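Local atomic coordinates of probable conserved lipoprotein LpqI (Mycobacterium tuberculosis H37Rv, PDB entry 6GFV), a protein that cleaves terminal beta-1,4-linked N-acetylglucosamine from peptidoglycan fragments and so takes part in the recycling of the mycobacterial cell wall. Residues A[14-18]-A[19-23]; A[282-285]-A[286-289]. All blocks are in the same frame, centred on the assembly; numbering follows the deposited sequence.

Contact 1: residues A[14-18]-A[19-23]; sequences ALLSP and RDKLA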
loop_
_atom_site.group_PDB
_atom_site.type_symbol
_atom_site.label_atom_id
_atom_site.label_comp_id
_atom_site.label_asym_id
_atom_site.label_seq_id
_atom_site.Cartn_x
_atom_site.Cartn_y
_atom_site.Cartn_z
ATOM N N ALA A 14 -1.720 23.896 3.585
ATOM C CA ALA A 14 -1.346 25.281 3.875
ATOM C C ALA A 14 -0.200 25.371 4.877
ATOM O O ALA A 14 0.506 26.368 4.916
ATOM C CB ALA A 14 -2.547 26.068 4.389
ATOM N N LEU A 15 -0.020 24.325 5.680
ATOM C CA LEU A 15 1.012 24.299 6.708
ATOM C C LEU A 15 2.403 23.949 6.205
ATOM O O LEU A 15 3.377 24.181 6.903
ATOM C CB LEU A 15 0.646 23.291 7.794
ATOM C CG LEU A 15 -0.748 23.379 8.381
ATOM C CD1 LEU A 15 -0.884 22.271 9.396
ATOM C CD2 LEU A 15 -0.970 24.741 9.020
ATOM N N LEU A 16 2.506 23.367 5.017
ATOM C CA LEU A 16 3.767 22.754 4.620
ATOM C C LEU A 16 4.478 23.421 3.443
ATOM O O LEU A 16 3.840 23.977 2.548
ATOM C CB LEU A 16 3.528 21.281 4.293
ATOM C CG LEU A 16 2.932 20.417 5.402
ATOM C CD1 LEU A 16 2.707 19.015 4.888
ATOM C CD2 LEU A 16 3.863 20.393 6.598
ATOM N N SER A 17 5.808 23.351 3.456
ATOM C CA SER A 17 6.632 23.745 2.323
ATOM C C SER A 17 6.393 22.778 1.169
ATOM O O SER A 17 5.849 21.702 1.384
ATOM C CB SER A 17 8.106 23.737 2.714
ATOM O OG SER A 17 8.574 22.405 2.820
ATOM N N PRO A 18 6.813 23.134 -0.057
ATOM C CA PRO A 18 6.590 22.153 -1.124
ATOM C C PRO A 18 7.376 20.855 -0.925
ATOM O O PRO A 18 6.843 19.780 -1.175
ATOM C CB PRO A 18 7.051 22.895 -2.383
ATOM C CG PRO A 18 6.831 24.327 -2.054
ATOM C CD PRO A 18 7.224 24.440 -0.601
ATOM N N ARG A 19 8.613 20.957 -0.458
ATOM C CA ARG A 19 9.434 19.777 -0.228
ATOM C C ARG A 19 8.806 18.837 0.809
ATOM O O ARG A 19 8.768 17.628 0.610
ATOM C CB ARG A 19 10.839 20.197 0.208
ATOM C CG ARG A 19 11.831 19.063 0.341
ATOM C CD ARG A 19 13.258 19.603 0.350
ATOM N NE ARG A 19 14.262 18.551 0.459
ATOM C CZ ARG A 19 14.967 18.069 -0.559
ATOM N NH1 ARG A 19 14.786 18.538 -1.785
ATOM N NH2 ARG A 19 15.861 17.113 -0.349
ATOM N N ASP A 20 8.307 19.397 1.904
ATOM C CA ASP A 20 7.682 18.583 2.943
ATOM C C ASP A 20 6.337 17.984 2.489
ATOM O O ASP A 20 5.965 16.918 2.942
ATOM C CB ASP A 20 7.480 19.391 4.228
ATOM C CG ASP A 20 8.761 19.539 5.050
ATOM O OD1 ASP A 20 9.724 18.779 4.836
ATOM O OD2 ASP A 20 8.798 20.421 5.924
ATOM N N LYS A 21 5.610 18.667 1.608
ATOM C CA LYS A 21 4.396 18.080 1.031
ATOM C C LYS A 21 4.744 16.823 0.242
ATOM O O LYS A 21 4.128 15.776 0.438
ATOM C CB LYS A 21 3.653 19.081 0.124
ATOM C CG LYS A 21 3.095 20.272 0.871
ATOM C CD LYS A 21 1.960 20.941 0.130
ATOM C CE LYS A 21 2.469 22.007 -0.804
ATOM N NZ LYS A 21 1.361 22.904 -1.242
ATOM N N LEU A 22 5.731 16.948 -0.648
ATOM C CA LEU A 22 6.248 15.819 -1.420
ATOM C C LEU A 22 6.695 14.687 -0.484
ATOM O O LEU A 22 6.374 13.529 -0.708
ATOM C CB LEU A 22 7.414 16.267 -2.322
ATOM C CG LEU A 22 7.144 17.301 -3.431
ATOM C CD1 LEU A 22 8.402 18.015 -3.924
ATOM C CD2 LEU A 22 6.391 16.673 -4.607
ATOM N N ALA A 23 7.400 15.032 0.589
ATOM C CA ALA A 23 7.926 14.012 1.493
ATOM C C ALA A 23 6.806 13.203 2.153
ATOM O O ALA A 23 6.972 12.009 2.406
ATOM C CB ALA A 23 8.832 14.645 2.546
HETATM O O HOH W 1 7.207 22.433 5.941
#
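S17 O and P18 O accept from the amides of K21 and L22 as the chain leaves an extended approach at L16 and S17 and winds into helix 18-23, with P18 as its first residue. S17 is the N-cap: S17 OG accepts from D20 N at 3.2 Å in a nearly straight bond, with an N-H...O angle of 165°. OG reaches that amide because it stands between its own backbone N and carbonyl carbon (chi1 74°), turned to the start of the helix. D20 CB lies 3.5 Å from S17 OG, and CG, anti to the carbonyl carbon, sets the carboxylate beside the serine. A water also links the two residues, accepting from S17 N at 3.0 Å and donating to D20 OD2 at 2.6 Å, while D20 OD1 bonds to H44. The S17-D20 pair thus holds the first turn through a direct bond and a solvent bridge.

On another side of the turn, L16 CB rests against K21 CG at 3.6 Å. K21 CG also lies 3.1 Å from S17 O, so the aliphatic part of the lysine runs beside the entering chain before bending about its CG-CD bond (chi3 -89°) toward its salt-bridge partner D327. L22 CG lies 3.4 Å from P18 O, alongside the bond that P18 O accepts from L22 N. Extended from CG to NE, R19 leads to D310 and E313 on helix 305-317, whose L312 and L316 also meet L22; K21 packs on helix 323-337, and the A23 backbone bonds to G46, just before strand 47-50.

Contact 2: residues A[282-285]-A[286-289]; sequences VSEA and VLRT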
loop_
_atom_site.group_PDB
_atom_site.type_symbol
_atom_site.label_atom_id
_atom_site.label_comp_id
_atom_site.label_asym_id
_atom_site.label_seq_id
_atom_site.Cartn_x
_atom_site.Cartn_y
_atom_site.Cartn_z
ATOM N N VAL A 282 14.966 4.729 -9.494
ATOM C CA VAL A 282 13.972 4.975 -8.447
ATOM C C VAL A 282 13.310 6.351 -8.526
ATOM O O VAL A 282 12.086 6.441 -8.473
ATOM C CB VAL A 282 14.558 4.792 -7.034
ATOM C CG1 VAL A 282 13.546 5.250 -5.979
ATOM C CG2 VAL A 282 14.896 3.334 -6.802
ATOM N N SER A 283 14.083 7.419 -8.670
ATOM C CA SER A 283 13.450 8.740 -8.690
ATOM C C SER A 283 12.526 8.971 -9.909
ATOM O O SER A 283 11.574 9.754 -9.833
ATOM C CB SER A 283 14.511 9.837 -8.610
ATOM O OG SER A 283 15.351 9.820 -9.738
ATOM N N GLU A 284 12.792 8.287 -11.019
ATOM C CA GLU A 284 11.913 8.379 -12.183
ATOM C C GLU A 284 10.640 7.564 -11.969
ATOM O O GLU A 284 9.559 7.934 -12.444
ATOM C CB GLU A 284 12.622 7.910 -13.454
ATOM C CG GLU A 284 13.799 8.799 -13.883
ATOM C CD GLU A 284 13.408 10.244 -14.209
ATOM O OE1 GLU A 284 12.264 10.488 -14.650
ATOM O OE2 GLU A 284 14.260 11.144 -14.035
ATOM N N ALA A 285 10.764 6.451 -11.262
ATOM C CA ALA A 285 9.607 5.618 -10.982
ATOM C C ALA A 285 8.647 6.335 -10.031
ATOM O O ALA A 285 7.435 6.295 -10.221
ATOM C CB ALA A 285 10.032 4.286 -10.416
ATOM N N VAL A 286 9.203 7.002 -9.021
ATOM C CA VAL A 286 8.401 7.737 -8.060
ATOM C C VAL A 286 7.622 8.846 -8.763
ATOM O O VAL A 286 6.424 9.002 -8.534
ATOM C CB VAL A 286 9.276 8.328 -6.918
ATOM C CG1 VAL A 286 8.494 9.359 -6.111
ATOM C CG2 VAL A 286 9.782 7.225 -6.020
ATOM N N LEU A 287 8.299 9.603 -9.625
ATOM C CA LEU A 287 7.647 10.655 -10.403
ATOM C C LEU A 287 6.472 10.101 -11.229
ATOM O O LEU A 287 5.406 10.673 -11.241
ATOM C CB LEU A 287 8.656 11.358 -11.322
ATOM C CG LEU A 287 8.139 12.470 -12.252
ATOM C CD1 LEU A 287 7.334 13.508 -11.508
ATOM C CD2 LEU A 287 9.294 13.145 -12.985
ATOM N N ARG A 288 6.689 8.982 -11.909
ATOM C CA ARG A 288 5.659 8.365 -12.735
ATOM C C ARG A 288 4.429 7.959 -11.944
ATOM O O ARG A 288 3.310 8.199 -12.383
ATOM C CB ARG A 288 6.221 7.141 -13.463
ATOM C CG ARG A 288 7.080 7.477 -14.674
ATOM C CD ARG A 288 6.239 7.909 -15.862
ATOM N NE ARG A 288 5.221 6.921 -16.217
ATOM C CZ ARG A 288 5.400 5.943 -17.101
ATOM N NH1 ARG A 288 6.561 5.808 -17.737
ATOM N NH2 ARG A 288 4.414 5.099 -17.359
ATOM N N THR A 289 4.626 7.349 -10.770
ATOM C CA THR A 289 3.487 6.818 -10.037
ATOM C C THR A 289 2.664 7.965 -9.444
ATOM O O THR A 289 1.453 7.897 -9.431
ATOM C CB THR A 289 3.918 5.796 -8.943
ATOM O OG1 THR A 289 2.795 4.996 -8.561
ATOM C CG2 THR A 289 4.536 6.472 -7.713
#
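V282 and V286 meet one turn apart on helix 282-292, CG1 of the first lying 4.3 Å from CG2 of the second, a side-by-side apolar contact next to the helical bond from V286 N to V282 O. V286 CG2, anti to its own carbonyl carbon, also comes to 3.5 Å from V282 O. The tight packing comes from what surrounds this side: both valines lie against W299 of strand 297-299, V286 also against A297, and on helix 305-317 V286 meets V308 and L287 meets A315. V286, L287 and T289 are buried; T289 OG1 bonds to S241 O, and T289 CG2 lies 3.8 Å from A285 O. Four successive i to i+4 amide bonds carry the turn, the longest being L287 N to S283 O at 3.3 Å, where the donor stands 40° above the carbonyl plane.

In the TIM-barrel fold of family 3 glycoside hydrolases, this helix belongs to the outer layer, and strand 297-299 to the barrel wall it covers. T289 brings the packed side to about 8 Å, side chain to side chain, from D268, probably the nucleophile as in related enzymes.

On the partly exposed side the two segments touch less through side chains, and the polar ends turn to partners elsewhere. E284 OE1 approaches L287 CD2 only to 4.3 Å, and OE2 makes a salt bridge to R311 of helix 305-317. R288 lays its CG 3.4 Å from E284 O, then bends at both chi2 and chi3 (-76° and -55°), carrying the guanidinium away from the preceding turn; NH2 forms a salt bridge with E238 and also bonds to L242 O.

From the N terminus, the chain first passes through contact 1, where it enters helix 18-23, ahead of strand 26-29, and returns much later to contact 2 within helix 282-292. Each is local and closes no long loop; they follow in series, neither nesting nor crossing. Their centres lie 18 Å apart and their nearest atoms about 7 Å, without touching. Helix 305-317 connects them: R19 and L22 reach it from contact 1, S283, V286 and L287 from contact 2. The strands near them are also neighbours, since strand 26-29, just after contact 1, pairs in parallel with strand 297-299, bringing the early and late parts of the barrel together.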